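Long-range contacts in bacterioferritin (Rhodobacter capsulatus, PDB 1JGC), which stores iron in a hollow shell of 24 subunits, probably oxidising Fe(2+) with dioxygen at a ferroxidase centre, and binds one heme b per subunit dimer: residues 61-65 / 113-119; 4-10 / 103-108; 13-18 / 97-101; 83-88 / 137-142. One frame throughout, in Å; residues are numbered along the deposited sequence.

Interaction 1. Residues 61-65 / 113-119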
loop_
_atom_site.group_PDB
_atom_site.type_symbol
_atom_site.label_atom_id
_atom_site.label_comp_id
_atom_site.label_asym_id
_atom_site.label_seq_id
_atom_site.Cartn_x
_atom_site.Cartn_y
_atom_site.Cartn_z
ATOM N N ARG A 61 -46.937 9.764 8.632
ATOM C CA ARG A 61 -47.944 10.307 7.738
ATOM C C ARG A 61 -49.128 10.811 8.547
ATOM O O ARG A 61 -49.729 11.830 8.211
ATOM C CB ARG A 61 -48.405 9.240 6.753
ATOM C CG ARG A 61 -49.451 9.713 5.772
ATOM C CD ARG A 61 -48.934 10.823 4.880
ATOM N NE ARG A 61 -49.956 11.243 3.925
ATOM C CZ ARG A 61 -49.826 12.266 3.091
ATOM N NH1 ARG A 61 -48.708 12.984 3.085
ATOM N NH2 ARG A 61 -50.822 12.584 2.274
ATOM N N ILE A 62 -49.464 10.101 9.616
ATOM C CA ILE A 62 -50.580 10.505 10.455
ATOM C C ILE A 62 -50.295 11.855 11.114
ATOM O O ILE A 62 -51.145 12.738 11.123
ATOM C CB ILE A 62 -50.865 9.458 11.546
ATOM C CG1 ILE A 62 -51.548 8.237 10.924
ATOM C CG2 ILE A 62 -51.714 10.071 12.648
ATOM C CD1 ILE A 62 -51.786 7.093 11.899
ATOM N N LEU A 63 -49.098 12.017 11.662
ATOM C CA LEU A 63 -48.754 13.272 12.314
ATOM C C LEU A 63 -48.767 14.422 11.317
ATOM O O LEU A 63 -49.235 15.508 11.623
ATOM C CB LEU A 63 -47.384 13.169 12.980
ATOM C CG LEU A 63 -47.323 12.313 14.245
ATOM C CD1 LEU A 63 -45.888 12.232 14.733
ATOM C CD2 LEU A 63 -48.219 12.916 15.309
ATOM N N PHE A 64 -48.255 14.179 10.118
ATOM C CA PHE A 64 -48.237 15.214 9.100
ATOM C C PHE A 64 -49.656 15.677 8.769
ATOM O O PHE A 64 -49.885 16.866 8.567
ATOM C CB PHE A 64 -47.563 14.696 7.834
ATOM C CG PHE A 64 -47.653 15.640 6.680
ATOM C CD1 PHE A 64 -47.059 16.891 6.742
ATOM C CD2 PHE A 64 -48.351 15.286 5.531
ATOM C CE1 PHE A 64 -47.161 17.778 5.668
ATOM C CE2 PHE A 64 -48.458 16.162 4.463
ATOM C CZ PHE A 64 -47.861 17.413 4.531
ATOM N N LEU A 65 -50.597 14.735 8.698
ATOM C CA LEU A 65 -51.992 15.050 8.406
ATOM C C LEU A 65 -52.667 15.582 9.654
ATOM O O LEU A 65 -53.884 15.717 9.702
ATOM C CB LEU A 65 -52.745 13.811 7.913
ATOM C CG LEU A 65 -52.308 13.245 6.552
ATOM C CD1 LEU A 65 -53.182 12.057 6.171
ATOM C CD2 LEU A 65 -52.391 14.337 5.489
ATOM N N ASP A 113 -56.487 12.070 -1.862
ATOM C CA ASP A 113 -55.248 12.138 -1.092
ATOM C C ASP A 113 -54.237 11.230 -1.807
ATOM O O ASP A 113 -54.078 10.055 -1.473
ATOM C CB ASP A 113 -55.476 11.648 0.337
ATOM C CG ASP A 113 -54.241 11.792 1.199
ATOM O OD1 ASP A 113 -53.136 11.939 0.628
ATOM O OD2 ASP A 113 -54.366 11.752 2.441
ATOM N N ILE A 114 -53.567 11.799 -2.803
ATOM C CA ILE A 114 -52.598 11.084 -3.626
ATOM C C ILE A 114 -51.475 10.390 -2.861
ATOM O O ILE A 114 -51.246 9.194 -3.034
ATOM C CB ILE A 114 -51.976 12.043 -4.658
ATOM C CG1 ILE A 114 -53.095 12.726 -5.457
ATOM C CG2 ILE A 114 -51.007 11.292 -5.558
ATOM C CD1 ILE A 114 -54.026 11.768 -6.189
ATOM N N VAL A 115 -50.773 11.136 -2.019
ATOM C CA VAL A 115 -49.674 10.569 -1.258
ATOM C C VAL A 115 -50.122 9.421 -0.358
ATOM O O VAL A 115 -49.511 8.348 -0.364
ATOM C CB VAL A 115 -48.970 11.643 -0.413
ATOM C CG1 VAL A 115 -47.806 11.021 0.341
ATOM C CG2 VAL A 115 -48.483 12.768 -1.318
ATOM N N SER A 116 -51.179 9.620 0.419
ATOM C CA SER A 116 -51.655 8.539 1.278
ATOM C C SER A 116 -52.073 7.324 0.439
ATOM O O SER A 116 -51.905 6.180 0.856
ATOM C CB SER A 116 -52.827 9.010 2.140
ATOM O OG SER A 116 -52.398 9.988 3.068
ATOM N N LYS A 117 -52.609 7.578 -0.748
ATOM C CA LYS A 117 -53.030 6.502 -1.631
ATOM C C LYS A 117 -51.825 5.645 -2.019
ATOM O O LYS A 117 -51.868 4.413 -1.931
ATOM C CB LYS A 117 -53.676 7.073 -2.896
ATOM C CG LYS A 117 -54.187 6.016 -3.845
ATOM C CD LYS A 117 -54.370 6.560 -5.256
ATOM C CE LYS A 117 -53.035 6.946 -5.862
ATOM N NZ LYS A 117 -53.141 7.230 -7.319
ATOM N N ASN A 118 -50.749 6.297 -2.449
ATOM C CA ASN A 118 -49.554 5.568 -2.844
ATOM C C ASN A 118 -48.921 4.800 -1.696
ATOM O O ASN A 118 -48.283 3.780 -1.917
ATOM C CB ASN A 118 -48.530 6.506 -3.477
ATOM C CG ASN A 118 -48.997 7.045 -4.808
ATOM O OD1 ASN A 118 -49.769 6.391 -5.511
ATOM N ND2 ASN A 118 -48.528 8.235 -5.171
ATOM N N ILE A 119 -49.085 5.281 -0.470
ATOM C CA ILE A 119 -48.531 4.560 0.662
ATOM C C ILE A 119 -49.255 3.218 0.751
ATOM O O ILE A 119 -48.632 2.177 0.969
ATOM C CB ILE A 119 -48.715 5.333 1.975
ATOM C CG1 ILE A 119 -47.756 6.524 2.008
ATOM C CG2 ILE A 119 -48.485 4.409 3.160
ATOM C CD1 ILE A 119 -47.890 7.387 3.244
#
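R61 reaches from the last full turn of helix 38-64 to the N-terminus of helix 114-144, where D113 is the N-cap; both belong to the ferritin-like four-helix bundle. The S116 hydroxyl oxygen takes two hydrogen bonds from the guanidinium, from R61 NE to S116 OG at 2.9 Å and from R61 NH2 at 3.1 Å; S116 OG in turn donates to D113 OD2 at 2.7 Å. R61 NH2 also makes a salt bridge to D113 OD1 at 2.9 Å, although its hydrogen-bond geometry is weak. D113 OD1 meanwhile accepts from S116 N at 3.0 Å, so one carboxylate oxygen serves both the capping bond and the arginine. R61 NH1 makes a salt bridge to E128 of a second subunit, so the same arginine also takes part in a subunit interface. V115 CB lies over one face of the guanidinium, 3.4 Å from R61 NH2, and L65 CD1 rests 3.8 Å from S116 OG. Nearer the backbone, R61 CG meets I119 CD1 at 3.8 Å.

Interaction 2. Residues 4-10 / 103-108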
loop_
_atom_site.group_PDB
_atom_site.type_symbol
_atom_site.label_atom_id
_atom_site.label_comp_id
_atom_site.label_asym_id
_atom_site.label_seq_id
_atom_site.Cartn_x
_atom_site.Cartn_y
_atom_site.Cartn_z
ATOM N N ASP A 4 -57.862 14.476 5.728
ATOM C CA ASP A 4 -59.234 13.992 5.736
ATOM C C ASP A 4 -59.415 13.070 6.939
ATOM O O ASP A 4 -58.716 12.064 7.067
ATOM C CB ASP A 4 -59.511 13.208 4.464
ATOM C CG ASP A 4 -60.937 12.730 4.384
ATOM O OD1 ASP A 4 -61.782 13.506 3.876
ATOM O OD2 ASP A 4 -61.214 11.591 4.840
ATOM N N ALA A 5 -60.353 13.406 7.816
ATOM C CA ALA A 5 -60.606 12.606 9.005
ATOM C C ALA A 5 -60.667 11.101 8.748
ATOM O O ALA A 5 -60.105 10.321 9.517
ATOM C CB ALA A 5 -61.900 13.062 9.693
ATOM N N LYS A 6 -61.337 10.677 7.683
ATOM C CA LYS A 6 -61.426 9.241 7.449
ATOM C C LYS A 6 -60.132 8.604 6.943
ATOM O O LYS A 6 -59.918 7.410 7.112
ATOM C CB LYS A 6 -62.578 8.905 6.498
ATOM C CG LYS A 6 -62.956 7.440 6.600
ATOM C CD LYS A 6 -64.200 7.072 5.809
ATOM C CE LYS A 6 -64.518 5.582 6.010
ATOM N NZ LYS A 6 -65.701 5.086 5.208
ATOM N N VAL A 7 -59.271 9.389 6.308
ATOM C CA VAL A 7 -58.009 8.847 5.833
ATOM C C VAL A 7 -57.192 8.538 7.084
ATOM O O VAL A 7 -56.524 7.512 7.178
ATOM C CB VAL A 7 -57.247 9.866 4.950
ATOM C CG1 VAL A 7 -55.816 9.396 4.723
ATOM C CG2 VAL A 7 -57.957 10.021 3.605
ATOM N N ILE A 8 -57.273 9.432 8.057
ATOM C CA ILE A 8 -56.552 9.264 9.301
ATOM C C ILE A 8 -57.056 8.019 10.030
ATOM O O ILE A 8 -56.287 7.302 10.667
ATOM C CB ILE A 8 -56.712 10.524 10.176
ATOM C CG1 ILE A 8 -56.022 11.701 9.472
ATOM C CG2 ILE A 8 -56.155 10.289 11.571
ATOM C CD1 ILE A 8 -56.040 13.002 10.231
ATOM N N GLU A 9 -58.351 7.754 9.927
ATOM C CA GLU A 9 -58.925 6.583 10.569
ATOM C C GLU A 9 -58.326 5.337 9.927
ATOM O O GLU A 9 -57.915 4.400 10.615
ATOM C CB GLU A 9 -60.439 6.572 10.386
ATOM C CG GLU A 9 -61.231 6.838 11.645
ATOM C CD GLU A 9 -62.706 7.087 11.352
ATOM O OE1 GLU A 9 -63.372 6.211 10.728
ATOM O OE2 GLU A 9 -63.194 8.169 11.743
ATOM N N PHE A 10 -58.290 5.331 8.597
ATOM C CA PHE A 10 -57.737 4.205 7.862
ATOM C C PHE A 10 -56.267 3.996 8.217
ATOM O O PHE A 10 -55.841 2.861 8.438
ATOM C CB PHE A 10 -57.892 4.428 6.358
ATOM C CG PHE A 10 -59.170 3.864 5.788
ATOM C CD1 PHE A 10 -59.454 2.505 5.901
ATOM C CD2 PHE A 10 -60.074 4.683 5.109
ATOM C CE1 PHE A 10 -60.622 1.965 5.344
ATOM C CE2 PHE A 10 -61.239 4.155 4.550
ATOM C CZ PHE A 10 -61.514 2.792 4.667
ATOM N N GLU A 103 -59.053 -1.405 0.743
ATOM C CA GLU A 103 -60.205 -0.607 1.126
ATOM C C GLU A 103 -59.751 0.834 1.378
ATOM O O GLU A 103 -60.286 1.786 0.802
ATOM C CB GLU A 103 -60.786 -1.212 2.393
ATOM C CG GLU A 103 -62.237 -0.939 2.648
ATOM C CD GLU A 103 -62.707 -1.629 3.926
ATOM O OE1 GLU A 103 -62.511 -2.874 4.038
ATOM O OE2 GLU A 103 -63.262 -0.919 4.804
ATOM N N ALA A 104 -58.750 0.986 2.243
ATOM C CA ALA A 104 -58.218 2.305 2.565
ATOM C C ALA A 104 -57.731 2.965 1.284
ATOM O O ALA A 104 -58.002 4.133 1.025
ATOM C CB ALA A 104 -57.067 2.182 3.561
ATOM N N ARG A 105 -57.018 2.195 0.479
ATOM C CA ARG A 105 -56.475 2.690 -0.769
ATOM C C ARG A 105 -57.579 3.272 -1.670
ATOM O O ARG A 105 -57.441 4.387 -2.187
ATOM C CB ARG A 105 -55.699 1.553 -1.447
ATOM C CG ARG A 105 -55.054 1.912 -2.748
ATOM C CD ARG A 105 -56.008 1.610 -3.862
ATOM N NE ARG A 105 -55.610 2.296 -5.075
ATOM C CZ ARG A 105 -56.472 2.732 -5.977
ATOM N NH1 ARG A 105 -57.776 2.546 -5.794
ATOM N NH2 ARG A 105 -56.026 3.368 -7.052
ATOM N N ASP A 106 -58.678 2.542 -1.854
ATOM C CA ASP A 106 -59.770 3.066 -2.672
ATOM C C ASP A 106 -60.286 4.388 -2.102
ATOM O O ASP A 106 -60.516 5.341 -2.850
ATOM C CB ASP A 106 -60.938 2.077 -2.750
ATOM C CG ASP A 106 -60.668 0.923 -3.699
ATOM O OD1 ASP A 106 -59.915 1.108 -4.678
ATOM O OD2 ASP A 106 -61.229 -0.168 -3.477
ATOM N N TYR A 107 -60.465 4.448 -0.783
ATOM C CA TYR A 107 -60.966 5.672 -0.175
ATOM C C TYR A 107 -60.027 6.855 -0.379
ATOM O O TYR A 107 -60.487 7.967 -0.631
ATOM C CB TYR A 107 -61.232 5.493 1.321
ATOM C CG TYR A 107 -61.821 6.744 1.931
ATOM C CD1 TYR A 107 -63.152 7.103 1.694
ATOM C CD2 TYR A 107 -61.024 7.622 2.674
ATOM C CE1 TYR A 107 -63.663 8.310 2.178
ATOM C CE2 TYR A 107 -61.525 8.828 3.159
ATOM C CZ TYR A 107 -62.838 9.169 2.906
ATOM O OH TYR A 107 -63.306 10.393 3.341
ATOM N N CYS A 108 -58.719 6.630 -0.268
ATOM C CA CYS A 108 -57.763 7.714 -0.463
ATOM C C CYS A 108 -57.890 8.260 -1.878
ATOM O O CYS A 108 -57.840 9.466 -2.092
ATOM C CB CYS A 108 -56.334 7.227 -0.217
ATOM S SG CYS A 108 -55.954 6.962 1.537
#
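At the apolar centre F10 faces A104, whose CA sits over the phenyl ring 3.6 Å from its centroid in a CH-pi contact, while F10 CD1 touches A104 CB at 3.4 Å. The small alanine lets the backbones come close here, with F10 CA 5.6 Å from A104 CA. F10 CE2 also meets Y107 CB at 3.5 Å. One turn back, V7 packs its CG2 on Y107 CE2 at 3.8 Å and its CG1 on C108 SG at 4.0 Å. The aliphatic part of K6 lies over one face of the Y107 ring, K6 CD 4.0 Å from its centroid in a CH-pi contact. The tyrosine reaches the polar edge, where Y107 OH donates to D4 OD2 at 2.8 Å. That oxygen is also the N-cap acceptor for helix 5-34, through weak bonds from K6 N and V7 N. The two segments run antiparallel, at 161°, in the four-helix bundle; from helix 114-144, F120 packs on A104 and S116 on V7.

Interaction 3. Residues 13-18 / 97-101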
loop_
_atom_site.group_PDB
_atom_site.type_symbol
_atom_site.label_atom_id
_atom_site.label_comp_id
_atom_site.label_asym_id
_atom_site.label_seq_id
_atom_site.Cartn_x
_atom_site.Cartn_y
_atom_site.Cartn_z
ATOM N N ALA A 13 -55.908 2.392 11.462
ATOM C CA ALA A 13 -56.315 0.998 11.436
ATOM C C ALA A 13 -55.162 0.191 10.843
ATOM O O ALA A 13 -54.832 -0.891 11.324
ATOM C CB ALA A 13 -57.587 0.820 10.604
ATOM N N ALA A 14 -54.547 0.729 9.797
ATOM C CA ALA A 14 -53.422 0.062 9.169
ATOM C C ALA A 14 -52.283 -0.057 10.190
ATOM O O ALA A 14 -51.589 -1.072 10.248
ATOM C CB ALA A 14 -52.971 0.846 7.957
ATOM N N LEU A 15 -52.105 0.983 10.999
ATOM C CA LEU A 15 -51.069 0.993 12.023
ATOM C C LEU A 15 -51.304 -0.139 13.014
ATOM O O LEU A 15 -50.384 -0.882 13.366
ATOM C CB LEU A 15 -51.067 2.332 12.760
ATOM C CG LEU A 15 -50.199 2.399 14.016
ATOM C CD1 LEU A 15 -48.751 2.042 13.695
ATOM C CD2 LEU A 15 -50.289 3.794 14.600
ATOM N N ARG A 16 -52.547 -0.268 13.462
ATOM C CA ARG A 16 -52.895 -1.314 14.405
ATOM C C ARG A 16 -52.634 -2.671 13.775
ATOM O O ARG A 16 -52.181 -3.597 14.432
ATOM C CB ARG A 16 -54.365 -1.217 14.821
ATOM C CG ARG A 16 -54.837 -2.463 15.541
ATOM C CD ARG A 16 -56.258 -2.346 16.020
ATOM N NE ARG A 16 -56.365 -1.372 17.098
ATOM C CZ ARG A 16 -57.109 -0.267 17.021
ATOM N NH1 ARG A 16 -57.805 -0.017 15.906
ATOM N NH2 ARG A 16 -57.157 0.590 18.046
ATOM N N SER A 17 -52.929 -2.786 12.492
ATOM C CA SER A 17 -52.709 -4.029 11.785
ATOM C C SER A 17 -51.207 -4.346 11.793
ATOM O O SER A 17 -50.805 -5.489 12.036
ATOM C CB SER A 17 -53.224 -3.889 10.357
ATOM O OG SER A 17 -53.064 -5.088 9.623
ATOM N N GLU A 18 -50.383 -3.330 11.533
ATOM C CA GLU A 18 -48.932 -3.506 11.509
ATOM C C GLU A 18 -48.346 -3.836 12.880
ATOM O O GLU A 18 -47.497 -4.721 12.991
ATOM C CB GLU A 18 -48.246 -2.260 10.943
ATOM C CG GLU A 18 -48.593 -1.934 9.490
ATOM C CD GLU A 18 -48.274 -3.064 8.519
ATOM O OE1 GLU A 18 -48.902 -4.140 8.624
ATOM O OE2 GLU A 18 -47.400 -2.877 7.642
ATOM N N ALA A 97 -54.784 -7.971 6.317
ATOM C CA ALA A 97 -54.125 -6.691 6.058
ATOM C C ALA A 97 -54.370 -6.226 4.621
ATOM O O ALA A 97 -54.711 -5.066 4.395
ATOM C CB ALA A 97 -52.615 -6.791 6.338
ATOM N N LEU A 98 -54.206 -7.116 3.648
ATOM C CA LEU A 98 -54.438 -6.729 2.256
ATOM C C LEU A 98 -55.872 -6.227 2.056
ATOM O O LEU A 98 -56.122 -5.246 1.344
ATOM C CB LEU A 98 -54.166 -7.909 1.318
ATOM C CG LEU A 98 -52.706 -8.148 0.937
ATOM C CD1 LEU A 98 -52.584 -9.490 0.233
ATOM C CD2 LEU A 98 -52.218 -7.030 0.031
ATOM N N LYS A 99 -56.809 -6.914 2.692
ATOM C CA LYS A 99 -58.215 -6.558 2.599
ATOM C C LYS A 99 -58.362 -5.118 3.063
ATOM O O LYS A 99 -58.932 -4.280 2.364
ATOM C CB LYS A 99 -59.033 -7.495 3.494
ATOM C CG LYS A 99 -60.524 -7.284 3.451
ATOM C CD LYS A 99 -61.238 -8.323 4.319
ATOM C CE LYS A 99 -62.766 -8.157 4.270
ATOM N NZ LYS A 99 -63.253 -6.868 4.871
ATOM N N LEU A 100 -57.820 -4.833 4.241
ATOM C CA LEU A 100 -57.892 -3.497 4.808
ATOM C C LEU A 100 -57.203 -2.440 3.959
ATOM O O LEU A 100 -57.725 -1.332 3.804
ATOM C CB LEU A 100 -57.285 -3.489 6.209
ATOM C CG LEU A 100 -57.048 -2.105 6.828
ATOM C CD1 LEU A 100 -58.366 -1.372 6.956
ATOM C CD2 LEU A 100 -56.384 -2.257 8.188
ATOM N N TYR A 101 -56.034 -2.774 3.415
ATOM C CA TYR A 101 -55.283 -1.813 2.610
ATOM C C TYR A 101 -55.952 -1.474 1.289
ATOM O O TYR A 101 -55.902 -0.328 0.850
ATOM C CB TYR A 101 -53.862 -2.310 2.330
ATOM C CG TYR A 101 -53.008 -2.551 3.554
ATOM C CD1 TYR A 101 -53.259 -1.892 4.757
ATOM C CD2 TYR A 101 -51.924 -3.425 3.499
ATOM C CE1 TYR A 101 -52.446 -2.102 5.876
ATOM C CE2 TYR A 101 -51.103 -3.640 4.608
ATOM C CZ TYR A 101 -51.370 -2.977 5.786
ATOM O OH TYR A 101 -50.544 -3.185 6.863
#
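A13 opens the contact by meeting the side chain of L100: its carbonyl O is 3.8 Å from L100 CD2 and its CB 4.1 Å from the same methyl. A14 follows with its CB against the edge of the Y101 ring, 3.6 Å from Y101 CE1, so a small side chain leaves room for the tyrosine between the helices. One turn on from A13, S17 points at the partner helix and fits close to another small residue, with S17 OG 3.7 Å from A97 CB; the CA atoms of these two residues are 6.5 Å apart. E18 ends the segment and is one of the residues that bind Fe cation #1 at the ferroxidase centre, here without metal. It was modelled in two conformers; in the one given, E18 OE1 lies 2.6 Å from Y101 OH, but at an angle too poor for a hydrogen bond. E18 OE2 makes a weak hydrogen bond to H54, while Y101 OH makes one to E127, both of them iron-binding residues. Segments 13-18 and 97-101, on helices 5-34 and 83-111 of the four-helix bundle, run antiparallel at 167°, with helix 38-64 packing on A14 and L15 and helix 114-144 on A14, E18 and Y101.

Interaction 4. Residues 83-88 / 137-142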
loop_
_atom_site.group_PDB
_atom_site.type_symbol
_atom_site.label_atom_id
_atom_site.label_comp_id
_atom_site.label_asym_id
_atom_site.label_seq_id
_atom_site.Cartn_x
_atom_site.Cartn_y
_atom_site.Cartn_z
ATOM N N PRO A 83 -44.369 -25.441 13.310
ATOM C CA PRO A 83 -43.825 -24.872 12.070
ATOM C C PRO A 83 -44.886 -24.480 11.040
ATOM O O PRO A 83 -44.997 -23.318 10.670
ATOM C CB PRO A 83 -42.909 -25.979 11.552
ATOM C CG PRO A 83 -42.411 -26.621 12.822
ATOM C CD PRO A 83 -43.646 -26.668 13.700
ATOM N N ARG A 84 -45.672 -25.447 10.582
ATOM C CA ARG A 84 -46.684 -25.160 9.570
ATOM C C ARG A 84 -47.760 -24.179 10.022
ATOM O O ARG A 84 -48.180 -23.330 9.243
ATOM C CB ARG A 84 -47.344 -26.452 9.084
ATOM C CG ARG A 84 -48.158 -26.275 7.818
ATOM C CD ARG A 84 -48.642 -27.615 7.301
ATOM N NE ARG A 84 -49.148 -27.534 5.935
ATOM C CZ ARG A 84 -50.240 -26.866 5.584
ATOM N NH1 ARG A 84 -50.940 -26.222 6.508
ATOM N NH2 ARG A 84 -50.626 -26.847 4.311
ATOM N N GLU A 85 -48.202 -24.281 11.273
ATOM C CA GLU A 85 -49.237 -23.377 11.772
ATOM C C GLU A 85 -48.801 -21.914 11.740
ATOM O O GLU A 85 -49.618 -21.030 11.441
ATOM C CB GLU A 85 -49.644 -23.722 13.213
ATOM C CG GLU A 85 -50.453 -24.983 13.372
ATOM C CD GLU A 85 -49.649 -26.234 13.014
ATOM O OE1 GLU A 85 -48.521 -26.411 13.562
ATOM O OE2 GLU A 85 -50.149 -27.046 12.182
ATOM N N THR A 86 -47.533 -21.650 12.068
ATOM C CA THR A 86 -47.045 -20.269 12.074
ATOM C C THR A 86 -47.107 -19.690 10.661
ATOM O O THR A 86 -47.411 -18.507 10.478
ATOM C CB THR A 86 -45.590 -20.156 12.647
ATOM O OG1 THR A 86 -44.695 -20.962 11.879
ATOM C CG2 THR A 86 -45.550 -20.620 14.093
ATOM N N LEU A 87 -46.833 -20.527 9.664
ATOM C CA LEU A 87 -46.902 -20.073 8.282
ATOM C C LEU A 87 -48.359 -19.742 7.990
ATOM O O LEU A 87 -48.662 -18.732 7.359
ATOM C CB LEU A 87 -46.417 -21.165 7.320
ATOM C CG LEU A 87 -44.937 -21.532 7.390
ATOM C CD1 LEU A 87 -44.636 -22.632 6.399
ATOM C CD2 LEU A 87 -44.103 -20.304 7.085
ATOM N N GLU A 88 -49.258 -20.601 8.464
ATOM C CA GLU A 88 -50.681 -20.406 8.261
ATOM C C GLU A 88 -51.160 -19.138 8.952
ATOM O O GLU A 88 -51.880 -18.323 8.366
ATOM C CB GLU A 88 -51.466 -21.616 8.786
ATOM C CG GLU A 88 -51.271 -22.888 7.969
ATOM C CD GLU A 88 -51.800 -22.752 6.536
ATOM O OE1 GLU A 88 -51.805 -21.606 5.999
ATOM O OE2 GLU A 88 -52.199 -23.799 5.937
ATOM N N GLN A 137 -43.600 -21.186 0.496
ATOM C CA GLN A 137 -43.082 -21.953 1.615
ATOM C C GLN A 137 -44.056 -23.020 2.084
ATOM O O GLN A 137 -43.650 -24.120 2.458
ATOM C CB GLN A 137 -42.713 -21.026 2.774
ATOM C CG GLN A 137 -41.421 -20.278 2.536
ATOM C CD GLN A 137 -40.296 -21.208 2.135
ATOM O OE1 GLN A 137 -40.001 -22.173 2.844
ATOM N NE2 GLN A 137 -39.664 -20.930 1.000
ATOM N N ILE A 138 -45.345 -22.702 2.066
ATOM C CA ILE A 138 -46.357 -23.659 2.490
ATOM C C ILE A 138 -46.396 -24.795 1.478
ATOM O O ILE A 138 -46.520 -25.965 1.837
ATOM C CB ILE A 138 -47.739 -22.980 2.594
ATOM C CG1 ILE A 138 -47.755 -22.073 3.826
ATOM C CG2 ILE A 138 -48.845 -24.027 2.659
ATOM C CD1 ILE A 138 -48.901 -21.100 3.855
ATOM N N SER A 139 -46.279 -24.442 0.207
ATOM C CA SER A 139 -46.279 -25.433 -0.851
ATOM C C SER A 139 -45.062 -26.343 -0.708
ATOM O O SER A 139 -45.152 -27.560 -0.886
ATOM C CB SER A 139 -46.238 -24.744 -2.205
ATOM O OG SER A 139 -45.892 -25.673 -3.204
ATOM N N LEU A 140 -43.919 -25.745 -0.387
ATOM C CA LEU A 140 -42.694 -26.510 -0.215
ATOM C C LEU A 140 -42.791 -27.378 1.035
ATOM O O LEU A 140 -42.191 -28.452 1.104
ATOM C CB LEU A 140 -41.492 -25.567 -0.095
ATOM C CG LEU A 140 -40.139 -26.236 0.137
ATOM C CD1 LEU A 140 -39.798 -27.107 -1.059
ATOM C CD2 LEU A 140 -39.070 -25.176 0.350
ATOM N N TYR A 141 -43.546 -26.906 2.021
ATOM C CA TYR A 141 -43.720 -27.638 3.266
ATOM C C TYR A 141 -44.453 -28.957 3.003
ATOM O O TYR A 141 -44.038 -30.017 3.474
ATOM C CB TYR A 141 -44.508 -26.785 4.264
ATOM C CG TYR A 141 -44.574 -27.349 5.657
ATOM C CD1 TYR A 141 -45.348 -28.469 5.940
ATOM C CD2 TYR A 141 -43.845 -26.769 6.697
ATOM C CE1 TYR A 141 -45.396 -29.007 7.233
ATOM C CE2 TYR A 141 -43.886 -27.298 7.990
ATOM C CZ TYR A 141 -44.661 -28.418 8.248
ATOM O OH TYR A 141 -44.686 -28.958 9.509
ATOM N N ASP A 142 -45.534 -28.895 2.236
ATOM C CA ASP A 142 -46.295 -30.096 1.934
ATOM C C ASP A 142 -45.500 -31.040 1.036
ATOM O O ASP A 142 -45.566 -32.256 1.188
ATOM C CB ASP A 142 -47.630 -29.729 1.275
ATOM C CG ASP A 142 -48.513 -28.879 2.183
ATOM O OD1 ASP A 142 -48.385 -29.011 3.427
ATOM O OD2 ASP A 142 -49.340 -28.090 1.654
#
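R84 on helix 83-111 has all three of its guanidinium nitrogens occupied. R84 NE donates to D142 OD1 at 3.0 Å, and R84 NH2 is shared between D142 OD1 and D142 OD2, 3.2 Å from each. R84 NH1 bonds E88 OE2, one turn further along its own helix, at 2.8 Å, also as a salt bridge. Both oxygens of D142 are therefore engaged, and the three residues form a salt-bridge network across two antiparallel helices of the bundle. T86 OG1 donates to P83 O at 2.7 Å in the helix's first turn and also bonds Q32. Next to the charged groups, R84 CB lies over the Y141 ring, 3.7 Å from its centroid, while P83 CB meets the ring edge, 3.9 Å from Y141 CE2. L87 CB packs on I138 CG1 at 3.9 Å. One positive group between two carboxylates leaves the trio with a net negative charge if all are ionised, and the long arginine lets an ionic outer layer sit directly on an apolar one.

Interactions 1, 2 and 3 lie on one side of the chain's centre and interaction 4 on the other, its centre about 35 Å from that of interaction 1, so the set samples both ends of the bundle. Interactions 1 and 2 are joined directly: D113 N lies 2.9 Å from C108 O, a probable hydrogen bond, and D113 OD2 packs 3.6 Å from V7 CG1. Interactions 2 and 3 follow each other along the same helix pair, 5-34 with 83-111, meeting where F10 CD1 is 4.2 Å from L100 CD1. Interaction 3 alone holds an iron-binding residue, E18, whose side chain is about 8 Å from the heme. In interaction 4, the I138 side chain is about 9 Å from that of iron-binding residue E94.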